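Local atomic coordinates of Ddb_g0293866 (Dictyostelium discoideum, PDB entry 5LW6), a protein that binds ADP-ribose through the macrodomain described here, the C-terminal part of a longer protein that probably acts in sensing and repairing DNA damage. Residues F58-T63 with E243-L248; L145-S150 with I215-V220. All coordinates share one frame; numbering follows the deposited sequence. Where two conformers were deposited one is given.

Contact 1: F58-T63 with E243-L248; sequences FPFIST and ETYHSL
In this macrodomain, the loop leaving the C-terminal end of strand 55-59 packs against the last helix, 237-253, with Tyr245 and Ile61 meeting at the middle. Ile61 CD1 sits over the centre of one face of the Tyr245 ring, 3.6 Å from the centroid and only 12° off the ring normal, a clear CH-pi contact. An extended side chain (chi2 180°) carries CD1 that far, while CG1 stays alongside Tyr245 CZ at 3.6 Å. At the far end of the ring the hydroxyl reaches the backbone of the loop: Ile61 N donates to Tyr245 OH over 3.1 Å, somewhat bent at 145°. A water lying in the ring plane bridges the same oxygen to Ile61 O, 2.6 Å from Tyr245 OH, so the phenol holds Ile61 N directly and Ile61 O through the water. With a phenylalanine in place of Tyr245, Ile61 N would probably lose its acceptor and the water one of its partners. Phe58 meets the ring at its edge, CE2 near the ring plane by Tyr245 CE1, and its CB rests 4.0 Å from Leu248 CD2. Just beyond, a type II turn from Phe60 to Thr63 is held at Phe60 O, which accepts from both Thr63 N and Thr63 OG1, the latter at 2.8 Å; Thr63 CG2 covers a face of the Phe60 ring. Helix 70-87 touches Phe60 and Tyr245, with a weak hydrogen bond between Ser77 OG and Tyr245 OH, strand 95-101 lies beside Phe58 and Phe60, and Ala147 of strand 145-149 meets both Phe58 and Leu248.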
loop_
_atom_site.group_PDB
_atom_site.type_symbol
_atom_site.label_atom_id
_atom_site.label_comp_id
_atom_site.label_asym_id
_atom_site.label_seq_id
_atom_site.Cartn_x
_atom_site.Cartn_y
_atom_site.Cartn_z
ATOM N N PHE A 58 -3.537 -1.352 -3.029
ATOM C CA PHE A 58 -2.716 -0.409 -2.254
ATOM C C PHE A 58 -3.117 0.992 -2.581
ATOM O O PHE A 58 -3.640 1.215 -3.632
ATOM C CB PHE A 58 -1.213 -0.612 -2.484
ATOM C CG PHE A 58 -0.746 -0.391 -3.894
ATOM C CD1 PHE A 58 -0.894 -1.373 -4.848
ATOM C CD2 PHE A 58 -0.138 0.792 -4.240
ATOM C CE1 PHE A 58 -0.464 -1.168 -6.154
ATOM C CE2 PHE A 58 0.342 1.015 -5.549
ATOM C CZ PHE A 58 0.186 -0.002 -6.511
ATOM N N PRO A 59 -2.951 1.917 -1.620
ATOM C CA PRO A 59 -3.260 3.287 -1.893
ATOM C C PRO A 59 -2.175 4.010 -2.730
ATOM O O PRO A 59 -1.076 3.498 -2.906
ATOM C CB PRO A 59 -3.392 3.864 -0.468
ATOM C CG PRO A 59 -2.325 3.175 0.257
ATOM C CD PRO A 59 -2.382 1.735 -0.269
ATOM N N PHE A 60 -2.560 5.164 -3.296
ATOM C CA PHE A 60 -1.648 6.094 -3.962
ATOM C C PHE A 60 -0.925 6.832 -2.839
ATOM O O PHE A 60 -1.401 7.843 -2.288
ATOM C CB PHE A 60 -2.482 6.979 -4.865
ATOM C CG PHE A 60 -1.730 7.912 -5.763
ATOM C CD1 PHE A 60 -0.391 7.741 -6.047
ATOM C CD2 PHE A 60 -2.444 8.946 -6.458
ATOM C CE1 PHE A 60 0.270 8.553 -6.944
ATOM C CE2 PHE A 60 -1.747 9.794 -7.348
ATOM C CZ PHE A 60 -0.400 9.611 -7.572
ATOM N N ILE A 61 0.195 6.240 -2.439
ATOM C CA ILE A 61 0.775 6.517 -1.125
ATOM C C ILE A 61 1.007 8.004 -0.915
ATOM O O ILE A 61 1.587 8.661 -1.785
ATOM C CB ILE A 61 2.058 5.682 -0.909
ATOM C CG1 ILE A 61 1.777 4.179 -1.224
ATOM C CG2 ILE A 61 2.685 6.030 0.427
ATOM C CD1 ILE A 61 3.019 3.331 -1.024
ATOM N N SER A 62 0.481 8.490 0.212
ATOM C CA SER A 62 0.696 9.862 0.777
ATOM C C SER A 62 -0.061 10.965 0.061
ATOM O O SER A 62 0.107 12.124 0.408
ATOM C CB SER A 62 2.180 10.182 0.814
ATOM O OG SER A 62 2.777 9.312 1.773
ATOM N N THR A 63 -0.893 10.647 -0.911
ATOM C CA THR A 63 -1.494 11.670 -1.738
ATOM C C THR A 63 -2.730 12.285 -1.194
ATOM O O THR A 63 -3.172 13.338 -1.671
ATOM C CB THR A 63 -1.838 11.202 -3.160
ATOM O OG1 THR A 63 -2.737 10.122 -3.158
ATOM C CG2 THR A 63 -0.570 10.798 -3.881
ATOM N N GLU A 243 11.264 4.743 -0.981
ATOM C CA GLU A 243 11.595 3.629 -0.126
ATOM C C GLU A 243 10.323 2.935 0.386
ATOM O O GLU A 243 10.321 1.730 0.566
ATOM C CB GLU A 243 12.418 4.119 1.059
ATOM C CG GLU A 243 12.804 3.062 2.076
ATOM C CD GLU A 243 13.664 1.890 1.648
ATOM O OE1 GLU A 243 14.229 1.814 0.523
ATOM O OE2 GLU A 243 13.832 0.991 2.550
ATOM N N THR A 244 9.271 3.702 0.643
ATOM C CA THR A 244 7.948 3.145 1.029
ATOM C C THR A 244 7.464 2.160 -0.054
ATOM O O THR A 244 7.061 1.047 0.255
ATOM C CB THR A 244 6.926 4.208 1.363
ATOM O OG1 THR A 244 7.461 5.233 2.235
ATOM C CG2 THR A 244 5.762 3.602 2.006
ATOM N N TYR A 245 7.552 2.555 -1.300
ATOM C CA TYR A 245 7.138 1.658 -2.367
ATOM C C TYR A 245 8.019 0.422 -2.423
ATOM O O TYR A 245 7.565 -0.699 -2.534
ATOM C CB TYR A 245 7.119 2.349 -3.741
ATOM C CG TYR A 245 5.864 3.147 -3.981
ATOM C CD1 TYR A 245 4.694 2.522 -4.413
ATOM C CD2 TYR A 245 5.801 4.483 -3.764
ATOM C CE1 TYR A 245 3.539 3.251 -4.614
ATOM C CE2 TYR A 245 4.641 5.219 -3.975
ATOM C CZ TYR A 245 3.491 4.593 -4.378
ATOM O OH TYR A 245 2.286 5.335 -4.564
ATOM N N HIS A 246 9.323 0.619 -2.323
ATOM C CA HIS A 246 10.243 -0.540 -2.281
ATOM C C HIS A 246 9.910 -1.505 -1.167
ATOM O O HIS A 246 9.858 -2.675 -1.373
ATOM C CB HIS A 246 11.690 -0.069 -2.199
ATOM C CG HIS A 246 12.210 0.494 -3.483
ATOM N ND1 HIS A 246 13.155 1.508 -3.535
ATOM C CD2 HIS A 246 11.953 0.157 -4.766
ATOM C CE1 HIS A 246 13.406 1.800 -4.806
ATOM N NE2 HIS A 246 12.722 0.964 -5.574
ATOM N N SER A 247 9.691 -0.988 0.034
ATOM C CA SER A 247 9.282 -1.795 1.163
ATOM C C SER A 247 7.993 -2.546 0.908
ATOM O O SER A 247 7.843 -3.742 1.273
ATOM C CB SER A 247 9.084 -0.880 2.363
ATOM O OG SER A 247 10.350 -0.441 2.727
ATOM N N LEU A 248 7.017 -1.859 0.349
ATOM C CA LEU A 248 5.749 -2.489 0.040
ATOM C C LEU A 248 5.934 -3.658 -0.912
ATOM O O LEU A 248 5.380 -4.732 -0.733
ATOM C CB LEU A 248 4.819 -1.414 -0.506
ATOM C CG LEU A 248 3.462 -1.895 -0.985
ATOM C CD1 LEU A 248 2.687 -2.555 0.153
ATOM C CD2 LEU A 248 2.700 -0.710 -1.562
HETATM O O HOH W 1 2.573 7.917 -4.204
#

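Contact 2: L145-S150 with I215-V220; sequences LFATES and ILVLGV
Ala147 lies opposite Ile215, and Glu149 opposite Val217, where strands 145-149 and 213-217 form a parallel pair inside the mixed central sheet of the macrodomain, joined first by a ladder of backbone hydrogen bonds. Ile215 reaches across with both its polar groups: its N donates to Phe146 O, and its O accepts from Thr148 N at 2.8 Å in a nearly straight bond of 167°. Thr148 O then takes Val217 N, and Val217 O takes Ser150 N at 3.0 Å, carrying the ladder one residue past the end of strand 145-149. CA-H...O contacts fill in between, such as Ala147 CA to Ile215 O at 3.2 Å. A water donates to both Ser150 O and Gly219 O, bridging the two segments just past the strands.

The apolar contacts divide between the two faces. On the one bearing Ala147, its CB lies 3.7 Å from Val217 CG2, and Leu145 CD2 meets Ile215 CD1 at 3.9 Å. On the other, Thr148 and Leu216 point the same way, and CG2 of Thr148 presses to 3.5 Å from Leu216 CD2, tighter than usual for two methyls. With OG1 anti to the backbone N (chi1 -173°), Thr148 CG2 is left between N and the carbonyl carbon, on the side where it meets Leu216. Farther along, Ser150 CB rests 3.9 Å from Leu218 CD1.

Helix 237-253 covers the Ala147 face, touching Leu145, Ala147 and Val217. Strand 55-59 flanks 145-149, and antiparallel strand 189-193 flanks 213-217.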
loop_
_atom_site.group_PDB
_atom_site.type_symbol
_atom_site.label_atom_id
_atom_site.label_comp_id
_atom_site.label_asym_id
_atom_site.label_seq_id
_atom_site.Cartn_x
_atom_site.Cartn_y
_atom_site.Cartn_z
ATOM N N LEU A 145 -3.546 -9.319 -0.590
ATOM C CA LEU A 145 -2.818 -8.415 0.253
ATOM C C LEU A 145 -3.485 -7.016 0.127
ATOM O O LEU A 145 -3.770 -6.557 -0.944
ATOM C CB LEU A 145 -1.321 -8.277 -0.063
ATOM C CG LEU A 145 -0.519 -9.591 0.038
ATOM C CD1 LEU A 145 -0.667 -10.261 -1.292
ATOM C CD2 LEU A 145 0.955 -9.311 0.357
ATOM N N PHE A 146 -3.766 -6.410 1.273
ATOM C CA PHE A 146 -4.458 -5.120 1.315
ATOM C C PHE A 146 -3.601 -4.170 2.142
ATOM O O PHE A 146 -3.365 -4.450 3.304
ATOM C CB PHE A 146 -5.845 -5.262 1.938
ATOM C CG PHE A 146 -6.667 -4.000 1.844
ATOM C CD1 PHE A 146 -6.554 -2.996 2.793
ATOM C CD2 PHE A 146 -7.470 -3.782 0.784
ATOM C CE1 PHE A 146 -7.255 -1.804 2.707
ATOM C CE2 PHE A 146 -8.218 -2.630 0.675
ATOM C CZ PHE A 146 -8.104 -1.612 1.580
ATOM N N ALA A 147 -3.158 -3.075 1.530
ATOM C CA ALA A 147 -2.273 -2.085 2.167
ATOM C C ALA A 147 -3.086 -0.876 2.560
ATOM O O ALA A 147 -3.981 -0.404 1.792
ATOM C CB ALA A 147 -1.194 -1.661 1.241
ATOM N N THR A 148 -2.747 -0.339 3.734
ATOM C CA THR A 148 -3.347 0.875 4.271
ATOM C C THR A 148 -2.273 1.797 4.835
ATOM O O THR A 148 -1.331 1.334 5.452
ATOM C CB THR A 148 -4.408 0.502 5.358
ATOM O OG1 THR A 148 -5.123 1.661 5.784
ATOM C CG2 THR A 148 -3.818 -0.178 6.543
ATOM N N GLU A 149 -2.466 3.109 4.712
ATOM C CA GLU A 149 -1.492 4.061 5.299
ATOM C C GLU A 149 -1.673 4.071 6.817
ATOM O O GLU A 149 -2.789 3.912 7.316
ATOM C CB GLU A 149 -1.730 5.428 4.781
ATOM C CG GLU A 149 -1.419 5.488 3.286
ATOM C CD GLU A 149 -1.457 6.900 2.665
ATOM O OE1 GLU A 149 -1.581 7.956 3.394
ATOM O OE2 GLU A 149 -1.460 6.950 1.432
ATOM N N SER A 150 -0.577 4.188 7.508
ATOM C CA SER A 150 -0.574 4.232 8.959
ATOM C C SER A 150 0.458 5.260 9.446
ATOM O O SER A 150 1.003 6.071 8.668
ATOM C CB SER A 150 -0.294 2.820 9.495
ATOM O OG SER A 150 -0.416 2.753 10.912
ATOM N N ILE A 215 -1.321 -4.805 5.285
ATOM C CA ILE A 215 0.000 -4.218 5.371
ATOM C C ILE A 215 -0.175 -2.741 5.734
ATOM O O ILE A 215 -0.858 -1.955 5.056
ATOM C CB ILE A 215 0.736 -4.313 4.006
ATOM C CG1 ILE A 215 0.846 -5.743 3.505
ATOM C CG2 ILE A 215 2.078 -3.577 4.071
ATOM C CD1 ILE A 215 1.346 -5.869 2.066
ATOM N N LEU A 216 0.446 -2.338 6.840
ATOM C CA LEU A 216 0.379 -0.980 7.257
ATOM C C LEU A 216 1.588 -0.284 6.630
ATOM O O LEU A 216 2.690 -0.730 6.791
ATOM C CB LEU A 216 0.538 -0.966 8.798
ATOM C CG LEU A 216 -0.537 -1.728 9.578
ATOM C CD1 LEU A 216 -0.361 -1.437 11.050
ATOM C CD2 LEU A 216 -1.935 -1.301 9.269
ATOM N N VAL A 217 1.346 0.822 5.942
ATOM C CA VAL A 217 2.347 1.452 5.082
ATOM C C VAL A 217 2.657 2.816 5.688
ATOM O O VAL A 217 1.772 3.624 5.801
ATOM C CB VAL A 217 1.704 1.668 3.678
ATOM C CG1 VAL A 217 2.633 2.455 2.799
ATOM C CG2 VAL A 217 1.360 0.322 3.043
ATOM N N LEU A 218 3.892 3.089 6.065
ATOM C CA LEU A 218 4.226 4.335 6.724
ATOM C C LEU A 218 4.873 5.287 5.669
ATOM O O LEU A 218 6.090 5.407 5.542
ATOM C CB LEU A 218 5.137 4.063 7.933
ATOM C CG LEU A 218 4.359 3.762 9.204
ATOM C CD1 LEU A 218 3.585 2.482 9.118
ATOM C CD2 LEU A 218 5.333 3.694 10.353
ATOM N N GLY A 219 4.025 5.889 4.845
ATOM C CA GLY A 219 4.475 6.819 3.836
ATOM C C GLY A 219 4.787 8.162 4.524
ATOM O O GLY A 219 4.505 8.362 5.703
ATOM N N VAL A 220 5.273 9.085 3.727
ATOM C CA VAL A 220 5.716 10.376 4.158
ATOM C C VAL A 220 4.507 11.304 4.292
ATOM O O VAL A 220 3.709 11.437 3.392
ATOM C CB VAL A 220 6.724 10.929 3.147
ATOM C CG1 VAL A 220 7.066 12.362 3.459
ATOM C CG2 VAL A 220 7.960 10.064 3.092
HETATM O O HOH W 2 3.483 7.331 8.028
#

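Both contacts are buried near the middle of the domain, their centres about 7 Å apart, and both reach the same sheet; helix 237-253 is a partner in contact 1 and covers the Ala147 face of contact 2. Contact 2 lies within the sheet and depends mainly on regular backbone bonding; contact 1 joins a loop at the sheet's end to helix 237-253 and relies on side chains, with a single direct hydrogen bond. In sequence, contact 2 is nested inside the loop that contact 1 closes. The two touch directly: Ser62 N probably bonds to Glu149 OE2, 2.8 Å away, and Ser62 OG to Val220 O. Polar bonds therefore join the loop after strand 55-59 to both segments of contact 2.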